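PDB 3FHD: ORF 37 from Human herpesvirus 8 type M, which cuts double- and single-stranded DNA as a metal-binding endo- and exonuclease and helps process non-linear or branched viral DNA intermediates to promote production of packaged unit-length genomes. Local coordinates for residues D281-A286 and F303-K308. Sequence-based numbering, arbitrary orientation.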
loop_
_atom_site.group_PDB
_atom_site.type_symbol
_atom_site.label_atom_id
_atom_site.label_comp_id
_atom_site.label_asym_id
_atom_site.label_seq_id
_atom_site.Cartn_x
_atom_site.Cartn_y
_atom_site.Cartn_z
ATOM N N ASP A 281 28.788 15.615 14.162
ATOM C CA ASP A 281 27.395 15.274 13.821
ATOM C C ASP A 281 26.468 15.172 15.072
ATOM O O ASP A 281 26.628 14.263 15.888
ATOM C CB ASP A 281 27.405 13.995 12.961
ATOM C CG ASP A 281 26.031 13.629 12.416
ATOM O OD1 ASP A 281 25.036 13.812 13.142
ATOM O OD2 ASP A 281 25.952 13.114 11.273
ATOM N N PRO A 282 25.478 16.094 15.212
ATOM C CA PRO A 282 24.647 16.139 16.440
ATOM C C PRO A 282 23.669 14.953 16.592
ATOM O O PRO A 282 23.314 14.581 17.718
ATOM C CB PRO A 282 23.854 17.440 16.279
ATOM C CG PRO A 282 23.735 17.609 14.796
ATOM C CD PRO A 282 25.049 17.109 14.228
ATOM N N ILE A 283 23.218 14.388 15.471
ATOM C CA ILE A 283 22.365 13.198 15.489
ATOM C C ILE A 283 23.193 12.022 16.042
ATOM O O ILE A 283 22.706 11.266 16.883
ATOM C CB ILE A 283 21.800 12.849 14.071
ATOM C CG1 ILE A 283 21.076 14.050 13.451
ATOM C CG2 ILE A 283 20.895 11.611 14.122
ATOM C CD1 ILE A 283 20.491 13.753 12.077
ATOM N N TYR A 284 24.450 11.911 15.589
ATOM C CA TYR A 284 25.374 10.859 16.054
ATOM C C TYR A 284 25.572 10.945 17.566
ATOM O O TYR A 284 25.555 9.929 18.275
ATOM C CB TYR A 284 26.722 10.958 15.319
ATOM C CG TYR A 284 27.760 9.926 15.728
ATOM C CD1 TYR A 284 27.411 8.590 15.938
ATOM C CD2 TYR A 284 29.103 10.294 15.903
ATOM C CE1 TYR A 284 28.375 7.642 16.317
ATOM C CE2 TYR A 284 30.064 9.365 16.280
ATOM C CZ TYR A 284 29.693 8.038 16.474
ATOM O OH TYR A 284 30.632 7.114 16.844
ATOM N N ALA A 285 25.741 12.168 18.061
ATOM C CA ALA A 285 25.882 12.395 19.498
ATOM C C ALA A 285 24.715 11.768 20.268
ATOM O O ALA A 285 24.938 10.997 21.201
ATOM C CB ALA A 285 26.014 13.891 19.809
ATOM N N ALA A 286 23.487 12.085 19.853
ATOM C CA ALA A 286 22.277 11.544 20.461
ATOM C C ALA A 286 22.151 10.028 20.275
ATOM O O ALA A 286 21.714 9.324 21.185
ATOM C CB ALA A 286 21.070 12.251 19.914
ATOM N N PHE A 303 15.149 11.956 18.851
ATOM C CA PHE A 303 14.098 12.563 18.036
ATOM C C PHE A 303 14.284 14.067 17.852
ATOM O O PHE A 303 14.161 14.585 16.730
ATOM C CB PHE A 303 12.701 12.252 18.588
ATOM C CG PHE A 303 12.155 10.928 18.128
ATOM C CD1 PHE A 303 12.065 10.633 16.769
ATOM C CD2 PHE A 303 11.722 9.978 19.043
ATOM C CE1 PHE A 303 11.549 9.417 16.332
ATOM C CE2 PHE A 303 11.216 8.766 18.615
ATOM C CZ PHE A 303 11.134 8.481 17.253
ATOM N N TYR A 304 14.613 14.751 18.942
ATOM C CA TYR A 304 14.778 16.199 18.917
ATOM C C TYR A 304 16.219 16.631 18.672
ATOM O O TYR A 304 16.641 17.673 19.173
ATOM C CB TYR A 304 14.217 16.849 20.204
ATOM C CG TYR A 304 12.741 16.542 20.481
ATOM C CD1 TYR A 304 11.816 16.406 19.441
ATOM C CD2 TYR A 304 12.279 16.390 21.782
ATOM C CE1 TYR A 304 10.465 16.122 19.702
ATOM C CE2 TYR A 304 10.941 16.118 22.055
ATOM C CZ TYR A 304 10.036 15.986 21.020
ATOM O OH TYR A 304 8.702 15.716 21.305
ATOM N N SER A 305 16.977 15.838 17.910
ATOM C CA SER A 305 18.317 16.246 17.481
ATOM C C SER A 305 18.278 16.911 16.091
ATOM O O SER A 305 19.308 17.346 15.568
ATOM C CB SER A 305 19.286 15.060 17.526
ATOM O OG SER A 305 18.908 14.053 16.597
ATOM N N ILE A 306 17.079 16.987 15.503
ATOM C CA ILE A 306 16.851 17.673 14.213
ATOM C C ILE A 306 15.750 18.766 14.318
ATOM O O ILE A 306 14.950 18.761 15.249
ATOM C CB ILE A 306 16.507 16.687 13.049
ATOM C CG1 ILE A 306 15.154 15.998 13.275
ATOM C CG2 ILE A 306 17.638 15.662 12.816
ATOM C CD1 ILE A 306 14.588 15.385 12.038
ATOM N N SER A 307 15.708 19.672 13.343
ATOM C CA SER A 307 14.792 20.834 13.380
ATOM C C SER A 307 13.324 20.525 13.049
ATOM O O SER A 307 12.421 21.285 13.441
ATOM C CB SER A 307 15.299 21.962 12.467
ATOM O OG SER A 307 15.179 21.582 11.103
ATOM N N LYS A 308 13.079 19.438 12.322
ATOM C CA LYS A 308 11.700 19.005 12.058
ATOM C C LYS A 308 11.447 17.600 12.622
ATOM O O LYS A 308 11.440 16.611 11.865
ATOM C CB LYS A 308 11.377 19.060 10.551
ATOM C CG LYS A 308 11.273 20.478 9.975
ATOM C CD LYS A 308 9.980 21.151 10.381
ATOM C CE LYS A 308 9.805 22.509 9.716
ATOM N NZ LYS A 308 8.339 22.817 9.573
#
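Where Ile283 in the first turn of helix 282-292 lies beside Ser305, just past the C-terminal end of helix 296-303, the two backbones come to 5.4 Å between their CA atoms. The contact thus joins the start of one helix to the exit of the next in an alpha-alpha (helical) hairpin, a surface element of this PD-(D/E)XK nuclease beside the edge strand 311-313 and away from the magnesium site. No hydrogen bond spans the gap. Ser305 is the central side chain: its CB rests 4.1 Å from Ala286 CB and equally near Pro282 O, while OG lies against Ile283, 3.7 Å from its CA. With chi1 at 64°, OG sits between the backbone N and carbonyl carbon of Ser305, and its hydrogen bond is made to Phe302 O in the last turn of the preceding helix, 296-303; toward Ile283 it offers van der Waals contact alone. On the apolar side of the contact, Ile283 holds CG1 anti to its carbonyl carbon (chi1 -54°) and extends CD1 to Ile306, whose side chain also touches Tyr273. The first turn that presents Ile283 is N-capped by Asp281: OD1 accepts from Tyr284 N, met from above the carboxylate plane, and weakly from Ile283 N, while OD2 takes Ala276 N. The closest approach across the contact is methyl to methyl, Ile283 CD1 to Ile306 CG2 at 3.5 Å.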